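Local coordinates for Non-structural protein 3 (Porcine deltacoronavirus, PDB 6LN0) that forms part of the coronavirus replication machinery and joins a macro domain, which probably binds ADP-ribose, to a papain-like protease domain with a zinc site, at residues Lys93-Tyr107 with Ile121-Ser134. Sequence-based numbering, arbitrary orientation.
Sequences KGSDPNVQELLYQAY and ILGAGIFGCNPVHS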
loop_
_atom_site.group_PDB
_atom_site.type_symbol
_atom_site.label_atom_id
_atom_site.label_comp_id
_atom_site.label_asym_id
_atom_site.label_seq_id
_atom_site.Cartn_x
_atom_site.Cartn_y
_atom_site.Cartn_z
ATOM N N LYS A 93 -10.688 -40.745 -10.395
ATOM C CA LYS A 93 -9.870 -40.976 -11.579
ATOM C C LYS A 93 -9.819 -39.769 -12.531
ATOM O O LYS A 93 -9.413 -39.920 -13.689
ATOM C CB LYS A 93 -10.336 -42.234 -12.317
ATOM C CG LYS A 93 -9.161 -42.959 -12.994
ATOM C CD LYS A 93 -9.552 -44.328 -13.515
ATOM C CE LYS A 93 -10.924 -44.295 -14.161
ATOM N NZ LYS A 93 -10.979 -45.134 -15.393
ATOM N N GLY A 94 -10.214 -38.583 -12.078
ATOM C CA GLY A 94 -9.934 -37.395 -12.865
ATOM C C GLY A 94 -10.604 -37.313 -14.211
ATOM O O GLY A 94 -10.153 -36.553 -15.068
ATOM N N SER A 95 -11.669 -38.075 -14.426
ATOM C CA SER A 95 -12.347 -38.124 -15.711
ATOM C C SER A 95 -13.851 -38.030 -15.527
ATOM O O SER A 95 -14.610 -38.634 -16.285
ATOM C CB SER A 95 -11.985 -39.402 -16.466
ATOM O OG SER A 95 -10.593 -39.464 -16.698
ATOM N N ASP A 96 -14.296 -37.282 -14.526
ATOM C CA ASP A 96 -15.680 -37.368 -14.093
ATOM C C ASP A 96 -16.005 -36.144 -13.256
ATOM O O ASP A 96 -15.105 -35.535 -12.662
ATOM C CB ASP A 96 -15.925 -38.643 -13.274
ATOM C CG ASP A 96 -15.548 -38.469 -11.812
ATOM O OD1 ASP A 96 -14.328 -38.488 -11.514
ATOM O OD2 ASP A 96 -16.466 -38.288 -10.974
ATOM N N PRO A 97 -17.282 -35.771 -13.174
ATOM C CA PRO A 97 -17.689 -34.680 -12.285
ATOM C C PRO A 97 -18.135 -35.195 -10.923
ATOM O O PRO A 97 -18.795 -36.229 -10.797
ATOM C CB PRO A 97 -18.863 -34.033 -13.041
ATOM C CG PRO A 97 -19.188 -34.980 -14.219
ATOM C CD PRO A 97 -18.407 -36.241 -14.000
ATOM N N ASN A 98 -17.717 -34.477 -9.887
ATOM C CA ASN A 98 -16.747 -33.402 -10.055
ATOM C C ASN A 98 -15.437 -33.842 -9.428
ATOM O O ASN A 98 -15.379 -34.115 -8.230
ATOM C CB ASN A 98 -17.235 -32.096 -9.426
ATOM C CG ASN A 98 -16.282 -30.940 -9.674
ATOM O OD1 ASN A 98 -16.212 -30.002 -8.879
ATOM N ND2 ASN A 98 -15.546 -30.999 -10.786
ATOM N N VAL A 99 -14.381 -33.902 -10.239
ATOM C CA VAL A 99 -13.151 -34.512 -9.759
ATOM C C VAL A 99 -12.498 -33.685 -8.658
ATOM O O VAL A 99 -11.869 -34.245 -7.752
ATOM C CB VAL A 99 -12.179 -34.759 -10.922
ATOM C CG1 VAL A 99 -11.726 -33.444 -11.535
ATOM C CG2 VAL A 99 -10.998 -35.523 -10.403
ATOM N N GLN A 100 -12.621 -32.358 -8.698
ATOM C CA GLN A 100 -11.928 -31.553 -7.695
ATOM C C GLN A 100 -12.658 -31.518 -6.360
ATOM O O GLN A 100 -12.030 -31.236 -5.333
ATOM C CB GLN A 100 -11.701 -30.135 -8.209
ATOM C CG GLN A 100 -11.105 -30.110 -9.594
ATOM C CD GLN A 100 -11.413 -28.829 -10.317
ATOM O OE1 GLN A 100 -11.560 -28.815 -11.538
ATOM N NE2 GLN A 100 -11.507 -27.733 -9.568
ATOM N N GLU A 101 -13.959 -31.801 -6.350
ATOM C CA GLU A 101 -14.644 -32.061 -5.090
ATOM C C GLU A 101 -14.164 -33.378 -4.482
ATOM O O GLU A 101 -13.740 -33.422 -3.320
ATOM C CB GLU A 101 -16.162 -32.064 -5.316
ATOM C CG GLU A 101 -17.001 -32.724 -4.219
ATOM C CD GLU A 101 -17.190 -31.842 -2.989
ATOM O OE1 GLU A 101 -16.626 -30.720 -2.954
ATOM O OE2 GLU A 101 -17.910 -32.274 -2.056
ATOM N N LEU A 102 -14.198 -34.460 -5.271
ATOM C CA LEU A 102 -13.712 -35.752 -4.795
ATOM C C LEU A 102 -12.239 -35.692 -4.409
ATOM O O LEU A 102 -11.809 -36.393 -3.482
ATOM C CB LEU A 102 -13.937 -36.824 -5.865
ATOM C CG LEU A 102 -15.225 -36.817 -6.701
ATOM C CD1 LEU A 102 -15.382 -38.112 -7.477
ATOM C CD2 LEU A 102 -16.462 -36.563 -5.854
ATOM N N LEU A 103 -11.449 -34.878 -5.110
ATOM C CA LEU A 103 -10.082 -34.624 -4.673
ATOM C C LEU A 103 -10.071 -33.994 -3.287
ATOM O O LEU A 103 -9.294 -34.397 -2.410
ATOM C CB LEU A 103 -9.369 -33.715 -5.675
ATOM C CG LEU A 103 -8.468 -34.339 -6.744
ATOM C CD1 LEU A 103 -7.682 -33.256 -7.461
ATOM C CD2 LEU A 103 -7.526 -35.388 -6.143
ATOM N N TYR A 104 -10.941 -33.002 -3.072
ATOM C CA TYR A 104 -10.971 -32.313 -1.788
ATOM C C TYR A 104 -11.445 -33.239 -0.680
ATOM O O TYR A 104 -10.889 -33.229 0.425
ATOM C CB TYR A 104 -11.868 -31.072 -1.855
ATOM C CG TYR A 104 -12.294 -30.572 -0.488
ATOM C CD1 TYR A 104 -11.443 -29.790 0.282
ATOM C CD2 TYR A 104 -13.534 -30.909 0.042
ATOM C CE1 TYR A 104 -11.823 -29.344 1.535
ATOM C CE2 TYR A 104 -13.920 -30.474 1.290
ATOM C CZ TYR A 104 -13.064 -29.691 2.032
ATOM O OH TYR A 104 -13.453 -29.259 3.279
ATOM N N GLN A 105 -12.477 -34.032 -0.942
ATOM C CA GLN A 105 -12.916 -34.962 0.082
ATOM C C GLN A 105 -11.979 -36.161 0.219
ATOM O O GLN A 105 -12.158 -36.962 1.143
ATOM C CB GLN A 105 -14.354 -35.415 -0.193
ATOM C CG GLN A 105 -15.407 -34.302 -0.012
ATOM C CD GLN A 105 -15.799 -34.065 1.447
ATOM O OE1 GLN A 105 -15.648 -34.950 2.295
ATOM N NE2 GLN A 105 -16.298 -32.861 1.744
ATOM N N ALA A 106 -10.975 -36.295 -0.657
ATOM C CA ALA A 106 -9.955 -37.313 -0.435
ATOM C C ALA A 106 -8.920 -36.836 0.572
ATOM O O ALA A 106 -8.527 -37.589 1.467
ATOM C CB ALA A 106 -9.281 -37.697 -1.751
ATOM N N TYR A 107 -8.480 -35.584 0.461
ATOM C CA TYR A 107 -7.520 -35.067 1.432
ATOM C C TYR A 107 -8.174 -34.821 2.785
ATOM O O TYR A 107 -7.521 -34.970 3.829
ATOM C CB TYR A 107 -6.891 -33.782 0.917
ATOM C CG TYR A 107 -5.987 -33.971 -0.266
ATOM C CD1 TYR A 107 -6.483 -33.899 -1.555
ATOM C CD2 TYR A 107 -4.629 -34.201 -0.094
ATOM C CE1 TYR A 107 -5.660 -34.059 -2.640
ATOM C CE2 TYR A 107 -3.794 -34.365 -1.173
ATOM C CZ TYR A 107 -4.315 -34.287 -2.446
ATOM O OH TYR A 107 -3.489 -34.444 -3.536
ATOM N N ILE A 121 1.315 -36.917 -4.010
ATOM C CA ILE A 121 0.251 -36.094 -4.571
ATOM C C ILE A 121 -0.735 -36.991 -5.297
ATOM O O ILE A 121 -0.341 -37.875 -6.070
ATOM C CB ILE A 121 0.837 -35.023 -5.499
ATOM C CG1 ILE A 121 1.722 -34.081 -4.694
ATOM C CG2 ILE A 121 -0.268 -34.253 -6.197
ATOM C CD1 ILE A 121 2.719 -33.376 -5.534
ATOM N N LEU A 122 -2.021 -36.808 -5.003
ATOM C CA LEU A 122 -3.051 -37.684 -5.536
ATOM C C LEU A 122 -3.309 -37.354 -6.997
ATOM O O LEU A 122 -3.140 -36.216 -7.436
ATOM C CB LEU A 122 -4.349 -37.554 -4.730
ATOM C CG LEU A 122 -4.313 -37.651 -3.198
ATOM C CD1 LEU A 122 -5.734 -37.763 -2.648
ATOM C CD2 LEU A 122 -3.443 -38.827 -2.704
ATOM N N GLY A 123 -3.714 -38.366 -7.757
ATOM C CA GLY A 123 -4.020 -38.149 -9.156
ATOM C C GLY A 123 -2.826 -38.134 -10.079
ATOM O O GLY A 123 -2.835 -37.409 -11.081
ATOM N N ALA A 124 -1.785 -38.902 -9.772
ATOM C CA ALA A 124 -0.741 -39.151 -10.751
ATOM C C ALA A 124 -1.166 -40.289 -11.686
ATOM O O ALA A 124 -2.157 -40.991 -11.454
ATOM C CB ALA A 124 0.586 -39.467 -10.059
ATOM N N GLY A 125 -0.412 -40.456 -12.766
ATOM C CA GLY A 125 -0.753 -41.412 -13.797
ATOM C C GLY A 125 -1.434 -40.754 -14.987
ATOM O O GLY A 125 -1.914 -39.619 -14.925
ATOM N N ILE A 126 -1.454 -41.483 -16.108
ATOM C CA ILE A 126 -2.178 -41.027 -17.294
ATOM C C ILE A 126 -3.687 -41.119 -17.119
ATOM O O ILE A 126 -4.439 -40.582 -17.945
ATOM C CB ILE A 126 -1.736 -41.809 -18.552
ATOM C CG1 ILE A 126 -1.925 -43.327 -18.379
ATOM C CG2 ILE A 126 -0.294 -41.439 -18.912
ATOM C CD1 ILE A 126 -3.334 -43.883 -18.648
ATOM N N PHE A 127 -4.146 -41.823 -16.083
ATOM C CA PHE A 127 -5.538 -41.810 -15.671
ATOM C C PHE A 127 -5.798 -40.784 -14.570
ATOM O O PHE A 127 -6.836 -40.842 -13.903
ATOM C CB PHE A 127 -5.952 -43.208 -15.211
ATOM C CG PHE A 127 -6.654 -44.001 -16.271
ATOM C CD1 PHE A 127 -6.585 -43.612 -17.604
ATOM C CD2 PHE A 127 -7.398 -45.123 -15.943
ATOM C CE1 PHE A 127 -7.236 -44.338 -18.596
ATOM C CE2 PHE A 127 -8.062 -45.848 -16.923
ATOM C CZ PHE A 127 -7.982 -45.453 -18.254
ATOM N N GLY A 128 -4.890 -39.837 -14.386
ATOM C CA GLY A 128 -4.826 -39.038 -13.180
ATOM C C GLY A 128 -5.648 -37.770 -13.209
ATOM O O GLY A 128 -6.725 -37.699 -13.813
ATOM N N CYS A 129 -5.131 -36.755 -12.520
ATOM C CA CYS A 129 -5.814 -35.483 -12.361
ATOM C C CYS A 129 -4.798 -34.365 -12.498
ATOM O O CYS A 129 -3.596 -34.566 -12.301
ATOM C CB CYS A 129 -6.521 -35.382 -11.004
ATOM S SG CYS A 129 -7.517 -36.829 -10.561
ATOM N N ASN A 130 -5.298 -33.189 -12.852
ATOM C CA ASN A 130 -4.460 -32.005 -12.935
ATOM C C ASN A 130 -3.763 -31.774 -11.596
ATOM O O ASN A 130 -4.448 -31.586 -10.578
ATOM C CB ASN A 130 -5.314 -30.800 -13.314
ATOM C CG ASN A 130 -4.500 -29.675 -13.902
ATOM O OD1 ASN A 130 -3.390 -29.399 -13.451
ATOM N ND2 ASN A 130 -5.045 -29.016 -14.920
ATOM N N PRO A 131 -2.428 -31.779 -11.541
ATOM C CA PRO A 131 -1.749 -31.635 -10.242
ATOM C C PRO A 131 -1.979 -30.293 -9.585
ATOM O O PRO A 131 -1.796 -30.179 -8.362
ATOM C CB PRO A 131 -0.270 -31.823 -10.596
ATOM C CG PRO A 131 -0.177 -31.315 -11.979
ATOM C CD PRO A 131 -1.470 -31.739 -12.657
ATOM N N VAL A 132 -2.359 -29.264 -10.342
ATOM C CA VAL A 132 -2.654 -27.997 -9.689
ATOM C C VAL A 132 -3.965 -28.091 -8.916
ATOM O O VAL A 132 -4.119 -27.460 -7.866
ATOM C CB VAL A 132 -2.649 -26.841 -10.712
ATOM C CG1 VAL A 132 -3.883 -26.860 -11.587
ATOM C CG2 VAL A 132 -2.522 -25.498 -9.993
ATOM N N HIS A 133 -4.909 -28.905 -9.380
ATOM C CA HIS A 133 -6.126 -29.137 -8.604
ATOM C C HIS A 133 -5.839 -29.947 -7.353
ATOM O O HIS A 133 -6.366 -29.640 -6.269
ATOM C CB HIS A 133 -7.190 -29.835 -9.467
ATOM C CG HIS A 133 -7.463 -29.138 -10.762
ATOM N ND1 HIS A 133 -8.382 -29.607 -11.678
ATOM C CD2 HIS A 133 -6.941 -28.005 -11.291
ATOM C CE1 HIS A 133 -8.406 -28.800 -12.721
ATOM N NE2 HIS A 133 -7.537 -27.824 -12.515
ATOM N N SER A 134 -5.017 -30.998 -7.489
ATOM C CA SER A 134 -4.634 -31.786 -6.324
ATOM C C SER A 134 -3.926 -30.936 -5.282
ATOM O O SER A 134 -4.276 -30.976 -4.095
ATOM C CB SER A 134 -3.755 -32.969 -6.723
ATOM O OG SER A 134 -4.555 -34.122 -6.929
#
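With CG anti to the carbonyl carbon in both residues (chi1 -68° in Tyr107, -50° in Leu122), the phenol of Tyr107 and the isobutyl group of Leu122 come at each other from opposite directions. Leu122 CD1 lies over one face of the ring, 3.9 Å from its centroid, in a CH-pi contact, and also rests against Ala106 CB, whose small methyl leaves room for the branch. Leu122 N donates to Tyr107 OH over 3.1 Å, a nearly straight bond that pins the loop at the C-terminal end of strand 117-120. Tyrosine suits this place because one side chain supplies both an apolar face and a polar end. Ser134 OG donates to Leu122 O at 2.6 Å, from above the carbonyl plane. Both methyls of Leu103, CD1 and CD2, abut Ser134 OG at 3.3 Å, and Leu103 CD2 passes Leu122 CB at 4.1 Å.

In the first turn of the helix, Val99 CG2 packs on Cys129 SG at 3.7 Å, while the extended chain of Gln100 carries its amide across His133, tilted 48° to the imidazole, with NE2 over one face near the rim. At the loop end, Gly94 CA makes a CH...O contact of 3.4 Å with Gly128 O, which glycine permits because a CB would collide there. Lys93 and Phe127 lie side by side, pointing the same way, with Lys93 CD 3.3 Å from Phe127 CD2; a long aliphatic stem suits this exposed spot.

In the macro domain's alpha/beta fold, the 121-130 loop, with its GAGIFG sequence, resembles the segment that lines the ADP-ribose phosphates in related macro domains. Helix 99-110 packs beside helix 131-141, where Leu103 meets Ala137 and Tyr107 meets Ala141, while Val132 faces helix 158-165 and Ile121 pairs with Val152 of strand 146-152.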